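Local coordinates for uncharacterized conserved protein (Staphylococcus epidermidis, PDB 3FRM), which is of unknown function but carries a GNAT-type acetyltransferase domain, and so may transfer acetyl groups from acetyl-CoA to a substrate not yet identified, at residues D11-I19 and Y28-S39; D131-F139 and Q174-I182. All coordinates share one frame; numbering follows the deposited sequence.

Contact 1: D11-I19 and Y28-S39; sequences DIYIDGNKI and YLLPPQPLKYAS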
ATOM      1  N   ASP A  11     -18.659  12.121   1.270  1.00 24.15           N
ATOM      2  CA  ASP A  11     -19.524  10.975   1.060  1.00 23.72           C
ATOM      3  C   ASP A  11     -19.173   9.785   1.957  1.00 23.67           C
ATOM      4  O   ASP A  11     -19.912   8.813   2.060  1.00 23.40           O
ATOM      5  CB  ASP A  11     -19.431  10.594  -0.403  1.00 23.04           C
ATOM      6  CG  ASP A  11     -19.883  11.730  -1.310  1.00 25.84           C
ATOM      7  OD1 ASP A  11     -21.008  12.239  -1.059  1.00 27.15           O
ATOM      8  OD2 ASP A  11     -19.132  12.127  -2.251  1.00 25.22           O
ATOM      9  N   ILE A  12     -18.031   9.845   2.610  1.00 23.90           N
ATOM     10  CA  ILE A  12     -17.622   8.727   3.442  1.00 24.07           C
ATOM     11  C   ILE A  12     -18.324   8.762   4.797  1.00 25.15           C
ATOM     12  O   ILE A  12     -18.486   9.797   5.376  1.00 26.78           O
ATOM     13  CB  ILE A  12     -16.101   8.647   3.499  1.00 23.46           C
ATOM     14  CG1 ILE A  12     -15.556   8.343   2.076  1.00 24.08           C
ATOM     15  CG2 ILE A  12     -15.578   7.744   4.651  1.00 22.59           C
ATOM     16  CD1 ILE A  12     -15.664   6.832   1.545  1.00 19.90           C
ATOM     17  N   TYR A  13     -18.788   7.609   5.254  1.00 25.83           N
ATOM     18  CA  TYR A  13     -19.501   7.490   6.472  1.00 27.41           C
ATOM     19  C   TYR A  13     -18.537   7.689   7.673  1.00 27.77           C
ATOM     20  O   TYR A  13     -17.382   7.329   7.597  1.00 28.04           O
ATOM     21  CB  TYR A  13     -20.133   6.101   6.485  1.00 27.19           C
ATOM     22  CG  TYR A  13     -20.841   5.808   7.735  1.00 29.57           C
ATOM     23  CD1 TYR A  13     -22.195   6.102   7.862  1.00 33.40           C
ATOM     24  CD2 TYR A  13     -20.159   5.253   8.835  1.00 32.31           C
ATOM     25  CE1 TYR A  13     -22.878   5.859   9.075  1.00 36.48           C
ATOM     26  CE2 TYR A  13     -20.818   5.004  10.033  1.00 34.53           C
ATOM     27  CZ  TYR A  13     -22.179   5.309  10.152  1.00 37.00           C
ATOM     28  OH  TYR A  13     -22.846   5.061  11.327  1.00 37.24           O
ATOM     29  N   ILE A  14     -19.011   8.259   8.770  1.00 28.42           N
ATOM     30  CA  ILE A  14     -18.216   8.282  10.019  1.00 28.87           C
ATOM     31  C   ILE A  14     -19.090   7.722  11.121  1.00 29.31           C
ATOM     32  O   ILE A  14     -20.227   8.134  11.285  1.00 29.82           O
ATOM     33  CB  ILE A  14     -17.778   9.705  10.434  1.00 28.91           C
ATOM     34  CG1 ILE A  14     -16.960  10.397   9.335  1.00 29.36           C
ATOM     35  CG2 ILE A  14     -16.965   9.712  11.764  1.00 28.51           C
ATOM     36  CD1 ILE A  14     -17.648  11.590   8.795  1.00 31.48           C
ATOM     37  N   ASP A  15     -18.600   6.775  11.894  1.00 30.01           N
ATOM     38  CA  ASP A  15     -19.475   6.285  12.936  1.00 30.81           C
ATOM     39  C   ASP A  15     -19.317   7.008  14.253  1.00 30.69           C
ATOM     40  O   ASP A  15     -19.112   6.381  15.303  1.00 30.33           O
ATOM     41  CB  ASP A  15     -19.379   4.791  13.163  1.00 31.50           C
ATOM     42  CG  ASP A  15     -20.417   4.325  14.164  1.00 35.23           C
ATOM     43  OD1 ASP A  15     -20.070   3.662  15.189  1.00 33.37           O
ATOM     44  OD2 ASP A  15     -21.596   4.720  13.932  1.00 40.87           O
ATOM     45  N   GLY A  16     -19.436   8.326  14.223  1.00 29.77           N
ATOM     46  CA  GLY A  16     -19.622   9.007  15.485  1.00 28.36           C
ATOM     47  C   GLY A  16     -20.903   9.806  15.486  1.00 27.03           C
ATOM     48  O   GLY A  16     -21.581   9.911  14.460  1.00 27.19           O
ATOM     49  N   ASN A  17     -21.210  10.362  16.651  1.00 24.90           N
ATOM     50  CA  ASN A  17     -22.146  11.433  16.758  1.00 23.79           C
ATOM     51  C   ASN A  17     -21.367  12.680  16.458  1.00 22.56           C
ATOM     52  O   ASN A  17     -20.297  12.900  17.028  1.00 22.22           O
ATOM     53  CB  ASN A  17     -22.679  11.559  18.187  1.00 23.86           C
ATOM     54  CG  ASN A  17     -23.252  10.262  18.721  1.00 25.57           C
ATOM     55  OD1 ASN A  17     -23.525  10.163  19.913  1.00 26.78           O
ATOM     56  ND2 ASN A  17     -23.416   9.252  17.858  1.00 27.29           N
ATOM     57  N   LYS A  18     -21.909  13.496  15.560  1.00 21.52           N
ATOM     58  CA  LYS A  18     -21.365  14.808  15.283  1.00 20.34           C
ATOM     59  C   LYS A  18     -21.769  15.729  16.405  1.00 19.51           C
ATOM     60  O   LYS A  18     -22.934  15.987  16.572  1.00 19.94           O
ATOM     61  CB  LYS A  18     -21.990  15.332  14.041  1.00 20.17           C
ATOM     62  CG  LYS A  18     -21.083  16.198  13.238  1.00 22.75           C
ATOM     63  CD  LYS A  18     -21.576  16.189  11.798  1.00 26.10           C
ATOM     64  CE  LYS A  18     -22.659  17.217  11.607  1.00 26.74           C
ATOM     65  NZ  LYS A  18     -23.432  16.829  10.410  1.00 33.71           N
ATOM     66  N   ILE A  19     -20.805  16.221  17.160  1.00 17.49           N
ATOM     67  CA  ILE A  19     -21.055  17.146  18.257  1.00 16.81           C
ATOM     68  C   ILE A  19     -21.170  18.591  17.742  1.00 16.95           C
ATOM     69  O   ILE A  19     -22.108  19.312  18.028  1.00 16.82           O
ATOM     70  CB  ILE A  19     -19.895  17.046  19.296  1.00 16.49           C
ATOM     71  CG1 ILE A  19     -19.614  15.591  19.663  1.00 13.81           C
ATOM     72  CG2 ILE A  19     -20.167  17.874  20.513  1.00 14.99           C
ATOM     73  CD1 ILE A  19     -20.910  14.763  19.983  1.00 12.47           C
ATOM     74  N   TYR A  28     -16.365  14.606  16.466  1.00 14.45           N
ATOM     75  CA  TYR A  28     -17.170  13.405  16.634  1.00 13.35           C
ATOM     76  C   TYR A  28     -16.722  12.701  17.926  1.00 15.00           C
ATOM     77  O   TYR A  28     -15.538  12.615  18.221  1.00 14.07           O
ATOM     78  CB  TYR A  28     -16.938  12.491  15.461  1.00 13.92           C
ATOM     79  CG  TYR A  28     -17.597  12.934  14.173  1.00 13.29           C
ATOM     80  CD1 TYR A  28     -18.809  12.387  13.781  1.00 14.66           C
ATOM     81  CD2 TYR A  28     -17.027  13.910  13.380  1.00 15.56           C
ATOM     82  CE1 TYR A  28     -19.440  12.777  12.592  1.00 19.97           C
ATOM     83  CE2 TYR A  28     -17.650  14.337  12.200  1.00 19.12           C
ATOM     84  CZ  TYR A  28     -18.863  13.743  11.816  1.00 22.10           C
ATOM     85  OH  TYR A  28     -19.508  14.123  10.665  1.00 32.49           O
ATOM     86  N   LEU A  29     -17.703  12.174  18.653  1.00 15.73           N
ATOM     87  CA  LEU A  29     -17.562  11.436  19.847  1.00 16.66           C
ATOM     88  C   LEU A  29     -18.647  10.356  19.864  1.00 17.63           C
ATOM     89  O   LEU A  29     -19.732  10.552  19.300  1.00 17.21           O
ATOM     90  CB  LEU A  29     -17.860  12.364  21.001  1.00 16.43           C
ATOM     91  CG  LEU A  29     -16.839  13.040  21.900  1.00 18.54           C
ATOM     92  CD1 LEU A  29     -15.588  13.493  21.219  1.00 19.73           C
ATOM     93  CD2 LEU A  29     -17.583  14.199  22.478  1.00 18.92           C
ATOM     94  N   LEU A  30     -18.366   9.255  20.564  1.00 17.85           N
ATOM     95  CA  LEU A  30     -19.334   8.252  20.850  1.00 19.69           C
ATOM     96  C   LEU A  30     -19.131   7.877  22.328  1.00 21.72           C
ATOM     97  O   LEU A  30     -18.410   6.924  22.670  1.00 21.85           O
ATOM     98  CB  LEU A  30     -19.160   7.057  19.934  1.00 19.74           C
ATOM     99  CG  LEU A  30     -20.246   5.960  19.953  1.00 22.04           C
ATOM    100  CD1 LEU A  30     -21.625   6.475  19.606  1.00 20.02           C
ATOM    101  CD2 LEU A  30     -19.926   4.825  18.955  1.00 22.57           C
ATOM    102  N   PRO A  31     -19.771   8.644  23.220  1.00 22.30           N
ATOM    103  CA  PRO A  31     -19.566   8.569  24.655  1.00 22.97           C
ATOM    104  C   PRO A  31     -19.767   7.177  25.298  1.00 23.22           C
ATOM    105  O   PRO A  31     -19.053   6.848  26.244  1.00 22.92           O
ATOM    106  CB  PRO A  31     -20.533   9.627  25.193  1.00 22.67           C
ATOM    107  CG  PRO A  31     -20.581  10.652  24.086  1.00 22.00           C
ATOM    108  CD  PRO A  31     -20.580   9.818  22.834  1.00 23.15           C
ATOM    109  N   PRO A  32     -20.719   6.375  24.796  1.00 23.50           N
ATOM    110  CA  PRO A  32     -20.839   5.000  25.297  1.00 23.99           C
ATOM    111  C   PRO A  32     -19.724   4.074  24.806  1.00 25.13           C
ATOM    112  O   PRO A  32     -19.593   2.953  25.324  1.00 26.19           O
ATOM    113  CB  PRO A  32     -22.180   4.518  24.702  1.00 22.47           C
ATOM    114  CG  PRO A  32     -22.949   5.748  24.538  1.00 22.63           C
ATOM    115  CD  PRO A  32     -21.920   6.738  24.017  1.00 23.85           C
ATOM    116  N   GLN A  33     -18.931   4.533  23.834  1.00 25.35           N
ATOM    117  CA  GLN A  33     -17.850   3.730  23.272  1.00 25.76           C
ATOM    118  C   GLN A  33     -16.539   4.531  23.211  1.00 23.75           C
ATOM    119  O   GLN A  33     -15.952   4.697  22.151  1.00 23.43           O
ATOM    120  CB  GLN A  33     -18.240   3.219  21.871  1.00 26.63           C
ATOM    121  CG  GLN A  33     -17.878   1.763  21.629  1.00 32.20           C
ATOM    122  CD  GLN A  33     -18.936   0.762  22.123  1.00 37.10           C
ATOM    123  OE1 GLN A  33     -19.713   0.255  21.332  1.00 40.62           O
ATOM    124  NE2 GLN A  33     -18.943   0.462  23.415  1.00 37.42           N
ATOM    125  N   PRO A  34     -16.030   4.960  24.370  1.00 22.81           N
ATOM    126  CA  PRO A  34     -14.963   5.961  24.268  1.00 22.49           C
ATOM    127  C   PRO A  34     -13.629   5.390  23.768  1.00 22.59           C
ATOM    128  O   PRO A  34     -12.734   6.146  23.412  1.00 22.09           O
ATOM    129  CB  PRO A  34     -14.857   6.497  25.681  1.00 21.94           C
ATOM    130  CG  PRO A  34     -15.255   5.274  26.548  1.00 22.73           C
ATOM    131  CD  PRO A  34     -16.304   4.545  25.753  1.00 21.45           C
ATOM    132  N   LEU A  35     -13.530   4.067  23.687  1.00 22.86           N
ATOM    133  CA  LEU A  35     -12.319   3.425  23.254  1.00 22.98           C
ATOM    134  C   LEU A  35     -12.186   3.213  21.755  1.00 22.62           C
ATOM    135  O   LEU A  35     -11.089   2.883  21.334  1.00 21.97           O
ATOM    136  CB  LEU A  35     -12.092   2.108  24.000  1.00 23.31           C
ATOM    137  CG  LEU A  35     -11.781   2.166  25.516  1.00 26.79           C
ATOM    138  CD1 LEU A  35     -10.780   3.263  25.896  1.00 21.88           C
ATOM    139  CD2 LEU A  35     -13.047   2.287  26.338  1.00 28.96           C
ATOM    140  N   LYS A  36     -13.252   3.391  20.956  1.00 23.61           N
ATOM    141  CA  LYS A  36     -13.156   3.325  19.461  1.00 24.73           C
ATOM    142  C   LYS A  36     -12.485   4.563  18.876  1.00 25.37           C
ATOM    143  O   LYS A  36     -13.080   5.637  18.878  1.00 25.97           O
ATOM    144  CB  LYS A  36     -14.512   3.131  18.761  1.00 24.75           C
ATOM    145  CG  LYS A  36     -15.126   1.766  19.018  1.00 28.64           C
ATOM    146  CD  LYS A  36     -16.472   1.503  18.299  1.00 32.78           C
ATOM    147  CE  LYS A  36     -16.364   1.514  16.746  1.00 33.27           C
ATOM    148  NZ  LYS A  36     -15.246   0.643  16.296  1.00 34.88           N
ATOM    149  N   TYR A  37     -11.266   4.416  18.355  1.00 25.67           N
ATOM    150  CA  TYR A  37     -10.521   5.564  17.836  1.00 25.56           C
ATOM    151  C   TYR A  37     -11.216   6.233  16.663  1.00 26.24           C
ATOM    152  O   TYR A  37     -11.201   7.453  16.595  1.00 28.22           O
ATOM    153  CB  TYR A  37      -9.112   5.180  17.414  1.00 25.36           C
ATOM    154  CG  TYR A  37      -8.261   4.657  18.534  1.00 22.74           C
ATOM    155  CD1 TYR A  37      -8.557   4.950  19.828  1.00 22.83           C
ATOM    156  CD2 TYR A  37      -7.134   3.888  18.284  1.00 25.16           C
ATOM    157  CE1 TYR A  37      -7.786   4.468  20.871  1.00 20.69           C
ATOM    158  CE2 TYR A  37      -6.302   3.438  19.319  1.00 19.82           C
ATOM    159  CZ  TYR A  37      -6.655   3.718  20.602  1.00 21.22           C
ATOM    160  OH  TYR A  37      -5.869   3.288  21.647  1.00 20.73           O
ATOM    161  N   ALA A  38     -11.815   5.471  15.741  1.00 25.36           N
ATOM    162  CA  ALA A  38     -12.484   6.069  14.554  1.00 24.62           C
ATOM    163  C   ALA A  38     -13.811   6.856  14.796  1.00 24.25           C
ATOM    164  O   ALA A  38     -14.262   7.606  13.892  1.00 25.75           O
ATOM    165  CB  ALA A  38     -12.693   4.984  13.386  1.00 23.19           C
ATOM    166  N   SER A  39     -14.448   6.646  15.958  1.00 22.05           N
ATOM    167  CA  SER A  39     -15.677   7.326  16.335  1.00 19.59           C
ATOM    168  C   SER A  39     -15.386   8.526  17.246  1.00 18.06           C
ATOM    169  O   SER A  39     -16.312   9.242  17.616  1.00 17.95           O
ATOM    170  CB  SER A  39     -16.588   6.369  17.100  1.00 19.79           C
ATOM    171  OG  SER A  39     -16.511   5.063  16.576  1.00 19.84           O
TER
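Tyr28 lies between Ile14 and Lys18, its ring clasped from both faces. CG2 of Ile14, anti to the backbone N, makes a CH-pi contact over one face, 4.0 Å from the ring centroid. Over the opposite face runs the aliphatic part of Lys18, with CG also 4.0 Å from the Tyr28 centroid. The Lys18 chain lies alongside the ring, pointing the same way, until its bend at chi3 (85°) turns the ammonium end away. A tyrosine suits this half-covered place, its flat ring taking hydrocarbon on both sides while the hydroxyl lies beside Lys18 CD and Ile14 CD1. At the ring edge, near its plane, Gly16 C comes to 3.7 Å from Tyr28 CD1, so bare backbone borders the ring there.

The backbones pair beside this cluster as antiparallel strands. Asn17 and Leu29 form the hydrogen-bonded pair, Asn17 N to Leu29 O at 3.0 Å and Leu29 N to Asn17 O at 3.1 Å. Ile19 CG1 packs on Leu29 CD2 at 3.7 Å. Leu30 reaches back with its two methyls, CD1 to the Asn17 amide and CD2 to Asp15 OD1, whose partner oxygen OD2 accepts a bond from Tyr13 OH. The two backbone bonds thus set the register of the strands, and mainly apolar side-chain contacts add packing around the tyrosine ring.

Contact 2: D131-F139 and Q174-I182; sequences DYLHVYDAF and QPVGIVDII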
ATOM      1  N   ASP A 131     -20.276 -16.351  12.119  1.00 17.92           N
ATOM      2  CA  ASP A 131     -19.389 -16.621  11.022  1.00 18.35           C
ATOM      3  C   ASP A 131     -18.740 -15.334  10.559  1.00 18.43           C
ATOM      4  O   ASP A 131     -17.603 -15.343  10.122  1.00 19.71           O
ATOM      5  CB  ASP A 131     -20.141 -17.229   9.815  1.00 18.91           C
ATOM      6  CG  ASP A 131     -20.599 -18.653  10.065  1.00 19.57           C
ATOM      7  OD1 ASP A 131     -21.599 -19.035   9.418  1.00 21.14           O
ATOM      8  OD2 ASP A 131     -19.984 -19.382  10.889  1.00 17.26           O
ATOM      9  N   TYR A 132     -19.474 -14.232  10.600  1.00 18.20           N
ATOM     10  CA  TYR A 132     -18.915 -12.966  10.202  1.00 18.81           C
ATOM     11  C   TYR A 132     -17.763 -12.640  11.184  1.00 19.52           C
ATOM     12  O   TYR A 132     -16.628 -12.376  10.788  1.00 20.32           O
ATOM     13  CB  TYR A 132     -20.018 -11.895  10.180  1.00 17.99           C
ATOM     14  CG  TYR A 132     -19.517 -10.487  10.072  1.00 15.28           C
ATOM     15  CD1 TYR A 132     -19.500  -9.844   8.851  1.00 11.77           C
ATOM     16  CD2 TYR A 132     -19.078  -9.771  11.218  1.00 16.77           C
ATOM     17  CE1 TYR A 132     -19.050  -8.543   8.719  1.00 11.24           C
ATOM     18  CE2 TYR A 132     -18.595  -8.401  11.106  1.00 13.01           C
ATOM     19  CZ  TYR A 132     -18.587  -7.819   9.816  1.00 12.73           C
ATOM     20  OH  TYR A 132     -18.130  -6.523   9.581  1.00 11.32           O
ATOM     21  N   LEU A 133     -18.047 -12.734  12.468  1.00 20.40           N
ATOM     22  CA  LEU A 133     -17.039 -12.374  13.482  1.00 21.00           C
ATOM     23  C   LEU A 133     -15.849 -13.303  13.460  1.00 21.70           C
ATOM     24  O   LEU A 133     -14.710 -12.893  13.696  1.00 22.44           O
ATOM     25  CB  LEU A 133     -17.653 -12.360  14.850  1.00 19.79           C
ATOM     26  CG  LEU A 133     -18.690 -11.263  14.983  1.00 18.83           C
ATOM     27  CD1 LEU A 133     -19.367 -11.495  16.346  1.00 13.75           C
ATOM     28  CD2 LEU A 133     -18.015  -9.873  14.865  1.00 19.53           C
ATOM     29  N   HIS A 134     -16.120 -14.541  13.104  1.00 21.53           N
ATOM     30  CA  HIS A 134     -15.072 -15.497  12.927  1.00 22.32           C
ATOM     31  C   HIS A 134     -14.027 -15.058  11.909  1.00 21.67           C
ATOM     32  O   HIS A 134     -12.829 -15.221  12.138  1.00 21.32           O
ATOM     33  CB  HIS A 134     -15.662 -16.836  12.512  1.00 23.49           C
ATOM     34  CG  HIS A 134     -14.623 -17.870  12.265  1.00 25.50           C
ATOM     35  ND1 HIS A 134     -14.208 -18.215  10.993  1.00 27.62           N
ATOM     36  CD2 HIS A 134     -13.861 -18.585  13.125  1.00 26.57           C
ATOM     37  CE1 HIS A 134     -13.253 -19.123  11.081  1.00 29.34           C
ATOM     38  NE2 HIS A 134     -13.026 -19.367  12.364  1.00 27.15           N
ATOM     39  N   VAL A 135     -14.466 -14.503  10.786  1.00 20.90           N
ATOM     40  CA  VAL A 135     -13.522 -14.045   9.786  1.00 19.69           C
ATOM     41  C   VAL A 135     -12.820 -12.795  10.320  1.00 20.73           C
ATOM     42  O   VAL A 135     -11.592 -12.611  10.210  1.00 19.91           O
ATOM     43  CB  VAL A 135     -14.236 -13.708   8.463  1.00 19.76           C
ATOM     44  CG1 VAL A 135     -13.232 -13.049   7.462  1.00 16.54           C
ATOM     45  CG2 VAL A 135     -14.934 -14.950   7.888  1.00 17.82           C
ATOM     46  N   TYR A 136     -13.635 -11.934  10.891  1.00 21.27           N
ATOM     47  CA  TYR A 136     -13.167 -10.725  11.495  1.00 22.45           C
ATOM     48  C   TYR A 136     -11.955 -10.965  12.417  1.00 22.29           C
ATOM     49  O   TYR A 136     -10.962 -10.238  12.326  1.00 20.85           O
ATOM     50  CB  TYR A 136     -14.323 -10.037  12.228  1.00 22.86           C
ATOM     51  CG  TYR A 136     -13.897  -8.718  12.714  1.00 25.20           C
ATOM     52  CD1 TYR A 136     -13.803  -7.614  11.839  1.00 24.78           C
ATOM     53  CD2 TYR A 136     -13.517  -8.566  14.034  1.00 23.46           C
ATOM     54  CE1 TYR A 136     -13.335  -6.376  12.310  1.00 27.85           C
ATOM     55  CE2 TYR A 136     -13.080  -7.356  14.510  1.00 28.10           C
ATOM     56  CZ  TYR A 136     -12.978  -6.270  13.660  1.00 28.93           C
ATOM     57  OH  TYR A 136     -12.513  -5.100  14.209  1.00 34.63           O
ATOM     58  N   ASP A 137     -12.035 -12.035  13.202  1.00 23.37           N
ATOM     59  CA  ASP A 137     -11.014 -12.493  14.162  1.00 25.35           C
ATOM     60  C   ASP A 137      -9.637 -12.728  13.615  1.00 25.31           C
ATOM     61  O   ASP A 137      -8.660 -12.612  14.341  1.00 25.85           O
ATOM     62  CB  ASP A 137     -11.458 -13.810  14.822  1.00 25.40           C
ATOM     63  CG  ASP A 137     -11.847 -13.609  16.233  1.00 30.97           C
ATOM     64  OD1 ASP A 137     -11.567 -14.472  17.114  1.00 38.07           O
ATOM     65  OD2 ASP A 137     -12.408 -12.521  16.484  1.00 37.53           O
ATOM     66  N   ALA A 138      -9.588 -13.069  12.331  1.00 25.88           N
ATOM     67  CA  ALA A 138      -8.367 -13.308  11.559  1.00 24.87           C
ATOM     68  C   ALA A 138      -7.653 -12.067  11.128  1.00 24.33           C
ATOM     69  O   ALA A 138      -6.498 -12.160  10.766  1.00 25.08           O
ATOM     70  CB  ALA A 138      -8.698 -14.112  10.337  1.00 24.98           C
ATOM     71  N   PHE A 139      -8.327 -10.921  11.129  1.00 23.97           N
ATOM     72  CA  PHE A 139      -7.763  -9.660  10.628  1.00 23.79           C
ATOM     73  C   PHE A 139      -6.597  -9.098  11.443  1.00 23.36           C
ATOM     74  O   PHE A 139      -6.528  -9.279  12.674  1.00 25.00           O
ATOM     75  CB  PHE A 139      -8.832  -8.571  10.680  1.00 24.44           C
ATOM     76  CG  PHE A 139      -9.807  -8.607   9.558  1.00 26.29           C
ATOM     77  CD1 PHE A 139     -10.189  -9.823   8.972  1.00 27.50           C
ATOM     78  CD2 PHE A 139     -10.384  -7.408   9.107  1.00 28.15           C
ATOM     79  CE1 PHE A 139     -11.109  -9.849   7.907  1.00 29.53           C
ATOM     80  CE2 PHE A 139     -11.314  -7.395   8.073  1.00 28.19           C
ATOM     81  CZ  PHE A 139     -11.678  -8.622   7.463  1.00 30.69           C
ATOM     82  N   GLN A 174     -17.713 -23.006   4.765  1.00 21.49           N
ATOM     83  CA  GLN A 174     -16.795 -22.436   5.739  1.00 21.17           C
ATOM     84  C   GLN A 174     -16.754 -20.907   5.500  1.00 20.95           C
ATOM     85  O   GLN A 174     -16.568 -20.456   4.361  1.00 20.04           O
ATOM     86  CB  GLN A 174     -15.431 -23.134   5.623  1.00 21.50           C
ATOM     87  CG  GLN A 174     -14.251 -22.504   6.404  1.00 25.66           C
ATOM     88  CD  GLN A 174     -12.833 -22.931   5.906  1.00 27.41           C
ATOM     89  OE1 GLN A 174     -11.802 -22.438   6.412  1.00 28.79           O
ATOM     90  NE2 GLN A 174     -12.788 -23.839   4.928  1.00 26.04           N
ATOM     91  N   PRO A 175     -16.987 -20.101   6.560  1.00 20.60           N
ATOM     92  CA  PRO A 175     -16.969 -18.664   6.281  1.00 20.48           C
ATOM     93  C   PRO A 175     -15.536 -18.193   5.990  1.00 20.15           C
ATOM     94  O   PRO A 175     -14.598 -18.643   6.623  1.00 20.20           O
ATOM     95  CB  PRO A 175     -17.506 -18.051   7.555  1.00 20.46           C
ATOM     96  CG  PRO A 175     -17.150 -19.045   8.643  1.00 21.81           C
ATOM     97  CD  PRO A 175     -17.128 -20.406   7.997  1.00 20.35           C
ATOM     98  N   VAL A 176     -15.394 -17.288   5.039  1.00 19.54           N
ATOM     99  CA  VAL A 176     -14.118 -17.017   4.422  1.00 19.79           C
ATOM    100  C   VAL A 176     -13.843 -15.518   4.025  1.00 18.78           C
ATOM    101  O   VAL A 176     -12.693 -15.104   3.922  1.00 18.95           O
ATOM    102  CB  VAL A 176     -13.998 -17.981   3.249  1.00 20.25           C
ATOM    103  CG1 VAL A 176     -13.560 -17.294   1.958  1.00 22.76           C
ATOM    104  CG2 VAL A 176     -13.148 -19.187   3.640  1.00 21.35           C
ATOM    105  N   GLY A 177     -14.899 -14.725   3.831  1.00 18.16           N
ATOM    106  CA  GLY A 177     -14.805 -13.321   3.365  1.00 16.35           C
ATOM    107  C   GLY A 177     -15.873 -12.447   4.017  1.00 14.85           C
ATOM    108  O   GLY A 177     -16.995 -12.898   4.237  1.00 16.03           O
ATOM    109  N   ILE A 178     -15.556 -11.201   4.337  1.00 13.56           N
ATOM    110  CA  ILE A 178     -16.596 -10.310   4.861  1.00 13.26           C
ATOM    111  C   ILE A 178     -16.530  -8.897   4.268  1.00 14.92           C
ATOM    112  O   ILE A 178     -15.499  -8.470   3.690  1.00 16.42           O
ATOM    113  CB  ILE A 178     -16.636 -10.284   6.461  1.00 12.59           C
ATOM    114  CG1 ILE A 178     -15.316  -9.753   7.008  1.00 11.49           C
ATOM    115  CG2 ILE A 178     -16.962 -11.706   7.049  1.00  7.42           C
ATOM    116  CD1 ILE A 178     -15.326  -9.608   8.604  1.00 12.96           C
ATOM    117  N   VAL A 179     -17.626  -8.152   4.371  1.00 15.51           N
ATOM    118  CA  VAL A 179     -17.527  -6.740   4.034  1.00 16.61           C
ATOM    119  C   VAL A 179     -18.727  -6.093   4.644  1.00 18.21           C
ATOM    120  O   VAL A 179     -19.740  -6.752   4.802  1.00 19.10           O
ATOM    121  CB  VAL A 179     -17.468  -6.515   2.474  1.00 16.64           C
ATOM    122  CG1 VAL A 179     -18.755  -7.114   1.728  1.00 12.51           C
ATOM    123  CG2 VAL A 179     -17.188  -5.058   2.134  1.00 15.00           C
ATOM    124  N   ASP A 180     -18.573  -4.828   4.999  1.00 20.25           N
ATOM    125  CA  ASP A 180     -19.643  -3.917   5.388  1.00 22.62           C
ATOM    126  C   ASP A 180     -20.018  -2.985   4.239  1.00 23.20           C
ATOM    127  O   ASP A 180     -19.154  -2.535   3.503  1.00 22.09           O
ATOM    128  CB  ASP A 180     -19.127  -3.012   6.476  1.00 22.55           C
ATOM    129  CG  ASP A 180     -18.851  -3.749   7.716  1.00 26.99           C
ATOM    130  OD1 ASP A 180     -18.805  -3.100   8.775  1.00 36.34           O
ATOM    131  OD2 ASP A 180     -18.721  -4.992   7.654  1.00 34.09           O
ATOM    132  N   ILE A 181     -21.309  -2.692   4.125  1.00 24.49           N
ATOM    133  CA  ILE A 181     -21.786  -1.783   3.130  1.00 26.78           C
ATOM    134  C   ILE A 181     -22.710  -0.779   3.755  1.00 26.34           C
ATOM    135  O   ILE A 181     -23.575  -1.122   4.554  1.00 25.88           O
ATOM    136  CB  ILE A 181     -22.478  -2.482   1.898  1.00 27.20           C
ATOM    137  CG1 ILE A 181     -23.469  -3.535   2.347  1.00 29.94           C
ATOM    138  CG2 ILE A 181     -21.448  -3.147   1.024  1.00 28.88           C
ATOM    139  CD1 ILE A 181     -22.868  -4.944   2.522  1.00 35.01           C
ATOM    140  N   ILE A 182     -22.490   0.463   3.344  1.00 26.82           N
ATOM    141  CA  ILE A 182     -23.239   1.610   3.785  1.00 27.87           C
ATOM    142  C   ILE A 182     -23.852   2.175   2.524  1.00 28.19           C
ATOM    143  O   ILE A 182     -23.138   2.638   1.602  1.00 27.95           O
ATOM    144  CB  ILE A 182     -22.330   2.687   4.441  1.00 27.79           C
ATOM    145  CG1 ILE A 182     -21.629   2.151   5.676  1.00 29.20           C
ATOM    146  CG2 ILE A 182     -23.112   3.939   4.809  1.00 28.80           C
ATOM    147  CD1 ILE A 182     -20.143   1.896   5.416  1.00 31.74           C
TER
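Ile178 is the apolar centre of this contact, rising from its strand into a group of side chains on the helix and the turn after it. Its CG1 stands between the backbone N and the carbonyl carbon (chi1 62°), which leaves CG2 anti to the carbonyl carbon, and the two branches divide the work. CG2 meets Tyr132 CD1 at 3.6 Å and Val135 CB at 3.7 Å. The other branch carries CD1 over one face of the Tyr132 ring in a CH-pi contact, 4.0 Å from the centroid, and against Tyr136 CB; Phe139 CZ closes on CG1 at 3.8 Å. A beta-branched, four-carbon side chain suits a place where one strand residue must touch three aromatic side chains and a valine.

Toward the start of the strand, Val135 CG2 rests on the backbone between Pro175 and Val176. Here Val176 and Gly177 both face Ala169 in a classic beta bulge, which pairs this strand with 165-171. The Pro175 ring, rigid and without an N-H to satisfy, packs crosswise on Asp131, CB to CB at 3.6 Å, while the carboxylate of Asp131 is bound through OD1 by Tyr170.

At the other end the contact turns polar. Tyr132 CG lies anti to the backbone N, carrying the ring along the strand until OH donates a hydrogen bond to the syn lone pair of Asp180 OD2 (2.5 Å as modelled, a doubtful length at this resolution). Ring and carboxylate planes are 27° apart. Both residues are buried, and the bond gives the Tyr132 hydroxyl and Asp180 OD2 a partner there; Arg166 lies near Asp180 OD1 as a long, weak ion pair. A helix packed across an antiparallel strand of the sheet, at 67° between their directions, is consistent with the alpha/beta layering of the GNAT fold.

Overall arrangement
From the N terminus, the chain first runs through 11-19, turns back as the hairpin of strands 17-21 and 25-29, and closes contact 1 with 28-39; this short loop lies at an outer edge of the mixed sheet. Only later does contact 2 open, at helix 129-136, and it closes after helix 145-158 and strand 165-171, when strand 174-183 packs against helix 129-136. The two loops are therefore in series, neither enclosing nor crossing the other. Their centres lie about 22 Å apart, yet Tyr13 CD1 meets Ile182 CG2 at 3.9 Å, so the N-terminal DUF5613 region packs on a strand of the GNAT region.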